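Local coordinates for protein pertussis toxin-like subunit ArtA (Escherichia coli, PDB 4Z9D) that probably transfers ADP-ribose from bound NAD to host trimeric G proteins, as the enzymatic A subunit of a pertussis-like AB5 toxin, at residues R83-N86 with I87-P90; S106-E109 with R110-R114. The protein carries 2 engineered substitutions. All coordinates share one frame; numbering follows the deposited sequence. Where two conformers were deposited one is given.

Contact 1 (R83-N86 with I87-P90); sequences RANN and IFYP
The ring of Phe88 has the backbone of Ala84 over one face and the side-chain amide of Asn85 at its rim. Ala84 CA sits 3.8 Å from the centroid of the Phe88 ring and 15° off its normal, a CH-pi contact, while Ala84 CB lies 3.8 Å from Phe88 CG near the root of the ring. Asn85 OD1 meets the edge in the ring plane, 3.5 Å from Phe88 CD1. With CG anti to its own carbonyl carbon (chi1 -64°), Phe88 turns the ring back toward Ala84. Beyond these local contacts the ring also touches Ile119 and Ala121 of strand 118-122 and Val7 of strand 6-11. The chain bends sharply here through a type I beta turn from Asn85 to Phe88, which carries it from strand 77-83 of the four-stranded antiparallel sheet into strand 88-90, an outer strand of the three-stranded one. Phe88 N closes the turn on Asn85 O at 2.9 Å. A second bond forms an Asx turn: Ile87 N donates to Asn85 OD1 over 3.2 Å, from above the amide plane. That reach depends on chi1 of 57°, which tucks the amide of Asn85 between its own N and carbonyl carbon. The side chains of Asn85 and Ile87 then lie alongside each other, both directed to the same side, with Asn85 OD1 3.2 Å from Ile87 CG1 and the amide nitrogen Asn85 ND2 4.0 Å from Ile87 CD1. The side chain of Ile87 also rests on Ala121 and Val122. Before the turn, at the end of strand 77-83, the Arg83 guanidinium hydrogen-bonds to Thr161 OG1 through NH1 and to Val157 O through NH2.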
loop_
_atom_site.group_PDB
_atom_site.type_symbol
_atom_site.label_atom_id
_atom_site.label_comp_id
_atom_site.label_asym_id
_atom_site.label_seq_id
_atom_site.Cartn_x
_atom_site.Cartn_y
_atom_site.Cartn_z
ATOM N N ARG A 83 -8.677 -7.524 -0.877
ATOM C CA ARG A 83 -8.631 -8.623 0.077
ATOM C C ARG A 83 -7.187 -9.052 0.301
ATOM O O ARG A 83 -6.454 -9.347 -0.646
ATOM C CB ARG A 83 -9.473 -9.814 -0.393
ATOM C CG ARG A 83 -9.284 -11.062 0.470
ATOM C CD ARG A 83 -10.342 -12.114 0.153
ATOM N NE ARG A 83 -10.250 -12.578 -1.230
ATOM C CZ ARG A 83 -9.316 -13.414 -1.689
ATOM N NH1 ARG A 83 -8.372 -13.878 -0.877
ATOM N NH2 ARG A 83 -9.322 -13.783 -2.963
ATOM N N ALA A 84 -6.763 -9.039 1.560
ATOM C CA ALA A 84 -5.400 -9.426 1.905
ATOM C C ALA A 84 -5.326 -10.932 2.088
ATOM O O ALA A 84 -6.306 -11.567 2.485
ATOM C CB ALA A 84 -4.937 -8.722 3.179
ATOM N N ASN A 85 -4.177 -11.503 1.765
ATOM C CA ASN A 85 -3.924 -12.918 2.044
ATOM C C ASN A 85 -2.460 -13.093 2.448
ATOM O O ASN A 85 -1.852 -12.141 2.930
ATOM C CB ASN A 85 -4.314 -13.804 0.854
ATOM C CG ASN A 85 -3.610 -13.433 -0.427
ATOM O OD1 ASN A 85 -2.587 -12.745 -0.425
ATOM N ND2 ASN A 85 -4.153 -13.913 -1.550
ATOM N N ASN A 86 -1.904 -14.296 2.301
ATOM C CA ASN A 86 -0.572 -14.568 2.851
ATOM C C ASN A 86 0.564 -13.860 2.092
ATOM O O ASN A 86 1.727 -13.953 2.469
ATOM C CB ASN A 86 -0.297 -16.072 2.890
ATOM C CG ASN A 86 -1.084 -16.797 3.979
ATOM O OD1 ASN A 86 -1.053 -18.026 4.046
ATOM N ND2 ASN A 86 -1.774 -16.045 4.843
ATOM N N ILE A 87 0.203 -13.167 1.021
ATOM C CA ILE A 87 1.113 -12.328 0.251
ATOM C C ILE A 87 1.389 -11.011 0.993
ATOM O O ILE A 87 2.395 -10.337 0.751
ATOM C CB ILE A 87 0.478 -12.011 -1.147
ATOM C CG1 ILE A 87 0.166 -13.301 -1.915
ATOM C CG2 ILE A 87 1.337 -11.054 -1.986
ATOM C CD1 ILE A 87 -0.593 -13.066 -3.217
ATOM N N PHE A 88 0.508 -10.696 1.939
ATOM C CA PHE A 88 0.515 -9.432 2.672
ATOM C C PHE A 88 1.116 -9.623 4.052
ATOM O O PHE A 88 0.829 -10.608 4.731
ATOM C CB PHE A 88 -0.908 -8.872 2.804
ATOM C CG PHE A 88 -1.553 -8.500 1.489
ATOM C CD1 PHE A 88 -1.911 -9.483 0.571
ATOM C CD2 PHE A 88 -1.827 -7.169 1.186
ATOM C CE1 PHE A 88 -2.528 -9.160 -0.625
ATOM C CE2 PHE A 88 -2.443 -6.828 -0.013
ATOM C CZ PHE A 88 -2.795 -7.828 -0.922
ATOM N N TYR A 89 1.945 -8.676 4.466
ATOM C CA TYR A 89 2.601 -8.705 5.783
ATOM C C TYR A 89 2.420 -7.382 6.505
ATOM O O TYR A 89 2.730 -6.343 5.942
ATOM C CB TYR A 89 4.108 -8.964 5.649
ATOM C CG TYR A 89 4.503 -10.312 5.100
ATOM C CD1 TYR A 89 4.456 -10.576 3.734
ATOM C CD2 TYR A 89 4.991 -11.303 5.945
ATOM C CE1 TYR A 89 4.841 -11.817 3.234
ATOM C CE2 TYR A 89 5.384 -12.542 5.450
ATOM C CZ TYR A 89 5.306 -12.786 4.104
ATOM O OH TYR A 89 5.699 -14.012 3.623
ATOM N N PRO A 90 1.904 -7.407 7.739
ATOM C CA PRO A 90 2.020 -6.207 8.574
ATOM C C PRO A 90 3.502 -5.932 8.829
ATOM O O PRO A 90 4.270 -6.888 8.952
ATOM C CB PRO A 90 1.294 -6.593 9.870
ATOM C CG PRO A 90 0.487 -7.813 9.523
ATOM C CD PRO A 90 1.276 -8.521 8.458
#

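Contact 2 (S106-E109 with R110-R114); sequences SGFE and RIMMR
Arg110 N donates to Ser106 O over 3.1 Å, the first bond of helix 107-112, whose start Ser106 and Glu109 close with a capping box. In the box, Glu109 N donates to Ser106 OG over 3.0 Å, nearly straight at 167°. In return Ser106 N donates to Glu109 OE1 over 2.8 Å, using the anti lone pair of that oxygen. The other carboxylate oxygen, Glu109 OE2, forms a salt bridge with Arg37 NE, so both oxygens have partners. Further along, Ile111 N reaches Gly107 O and Met112 N reaches Phe108 O, whereas the bond from Met113 N to Glu109 O is weak. The extended side chain of Arg110 passes Ser106 O, with CG 3.3 Å from that oxygen, and leads away to hydrogen-bond Thr99 through NH1. One turn apart, Phe108 and Met112 lie alongside each other. Met112 CG stands over one face of the Phe108 ring in a CH-pi contact, offset toward the rim. Met112 SD makes an oblique Met-aromatic approach, 4.8 Å from the ring centroid, reached because the methionine chain bends at chi2 (-66°). Glu109 thus joins two roles: its carboxylate caps the first turn and pairs with Arg37, and its negative charge beside the N-terminal end of the helix is probably favourable there.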
loop_
_atom_site.group_PDB
_atom_site.type_symbol
_atom_site.label_atom_id
_atom_site.label_comp_id
_atom_site.label_asym_id
_atom_site.label_seq_id
_atom_site.Cartn_x
_atom_site.Cartn_y
_atom_site.Cartn_z
ATOM N N SER A 106 14.954 5.502 13.429
ATOM C CA SER A 106 15.019 6.775 14.136
ATOM C C SER A 106 13.746 7.057 14.910
ATOM O O SER A 106 12.710 6.429 14.671
ATOM C CB SER A 106 15.277 7.897 13.150
ATOM O OG SER A 106 14.116 8.119 12.377
ATOM N N GLY A 107 13.809 8.027 15.818
ATOM C CA GLY A 107 12.626 8.448 16.542
ATOM C C GLY A 107 11.542 8.878 15.574
ATOM O O GLY A 107 10.356 8.629 15.810
ATOM N N PHE A 108 11.950 9.516 14.478
ATOM C CA PHE A 108 10.992 10.023 13.506
ATOM C C PHE A 108 10.306 8.881 12.764
ATOM O O PHE A 108 9.101 8.931 12.509
ATOM C CB PHE A 108 11.660 10.965 12.511
ATOM C CG PHE A 108 10.718 11.487 11.459
ATOM C CD1 PHE A 108 10.752 10.980 10.170
ATOM C CD2 PHE A 108 9.776 12.458 11.767
ATOM C CE1 PHE A 108 9.882 11.439 9.199
ATOM C CE2 PHE A 108 8.904 12.934 10.799
ATOM C CZ PHE A 108 8.954 12.421 9.515
ATOM N N GLU A 109 11.081 7.883 12.362
ATOM C CA GLU A 109 10.517 6.713 11.688
ATOM C C GLU A 109 9.486 6.005 12.563
ATOM O O GLU A 109 8.422 5.599 12.080
ATOM C CB GLU A 109 11.633 5.752 11.286
ATOM C CG GLU A 109 12.489 6.289 10.145
ATOM C CD GLU A 109 13.640 5.370 9.784
ATOM O OE1 GLU A 109 14.422 5.020 10.695
ATOM O OE2 GLU A 109 13.774 5.014 8.589
ATOM N N ARG A 110 9.787 5.872 13.853
ATOM C CA ARG A 110 8.889 5.144 14.743
ATOM C C ARG A 110 7.604 5.920 14.969
ATOM O O ARG A 110 6.536 5.325 15.113
ATOM C CB ARG A 110 9.582 4.814 16.066
ATOM C CG ARG A 110 10.828 3.947 15.871
ATOM C CD ARG A 110 11.141 3.072 17.069
ATOM N NE ARG A 110 12.284 2.196 16.804
ATOM C CZ ARG A 110 12.184 0.893 16.569
ATOM N NH1 ARG A 110 13.277 0.171 16.341
ATOM N NH2 ARG A 110 10.994 0.310 16.563
ATOM N N ILE A 111 7.700 7.246 14.996
ATOM C CA ILE A 111 6.497 8.074 15.070
ATOM C C ILE A 111 5.612 7.873 13.830
ATOM O O ILE A 111 4.393 7.788 13.936
ATOM C CB ILE A 111 6.859 9.563 15.246
ATOM C CG1 ILE A 111 7.134 9.841 16.725
ATOM C CG2 ILE A 111 5.732 10.473 14.777
ATOM C CD1 ILE A 111 7.675 11.206 16.989
ATOM N N MET A 112 6.232 7.771 12.664
ATOM C CA MET A 112 5.495 7.571 11.421
ATOM C C MET A 112 4.797 6.199 11.365
ATOM O O MET A 112 3.788 6.045 10.666
ATOM C CB MET A 112 6.445 7.735 10.225
ATOM C CG MET A 112 6.895 9.185 9.975
ATOM S SD MET A 112 5.519 10.247 9.458
ATOM C CE MET A 112 5.196 9.596 7.814
ATOM N N MET A 113 5.325 5.217 12.104
ATOM C CA MET A 113 4.789 3.840 12.095
ATOM C C MET A 113 3.883 3.562 13.289
ATOM O O MET A 113 3.397 2.448 13.476
ATOM C CB MET A 113 5.922 2.807 12.113
ATOM C CG MET A 113 6.925 2.906 10.989
ATOM S SD MET A 113 8.066 1.489 10.997
ATOM C CE MET A 113 8.857 1.642 12.597
ATOM N N ARG A 114 3.661 4.605 14.076
ATOM C CA ARG A 114 3.020 4.486 15.383
ATOM C C ARG A 114 1.633 3.851 15.381
ATOM O O ARG A 114 1.282 3.124 16.318
ATOM C CB ARG A 114 2.924 5.869 16.021
ATOM C CG ARG A 114 3.346 5.923 17.471
ATOM C CD ARG A 114 3.060 7.316 18.013
ATOM N NE ARG A 114 1.676 7.675 17.738
ATOM C CZ ARG A 114 0.716 7.704 18.654
ATOM N NH1 ARG A 114 0.995 7.428 19.921
ATOM N NH2 ARG A 114 -0.515 8.027 18.301
#

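Contact 1 comes first in the chain and contact 2 follows, both within the part of the protein related to pertussis toxin subunit 1. Their centres are 23 Å apart, with nearest atoms about 9 Å apart and no touch. The turn of 83-90 joins the four-stranded and three-stranded antiparallel sheets; helix 92-100 follows, and 106-114 holds the whole of the short surface helix 107-112 with its N-cap. From there the chain returns as strand 118-122, which pairs with strand 88-90, so the two contacts mark the beginning and the later part of one excursion from the sheet. The side chains of Met112 and Phe88 are about 8 Å and 10 Å from the bound NAD, near it without touching.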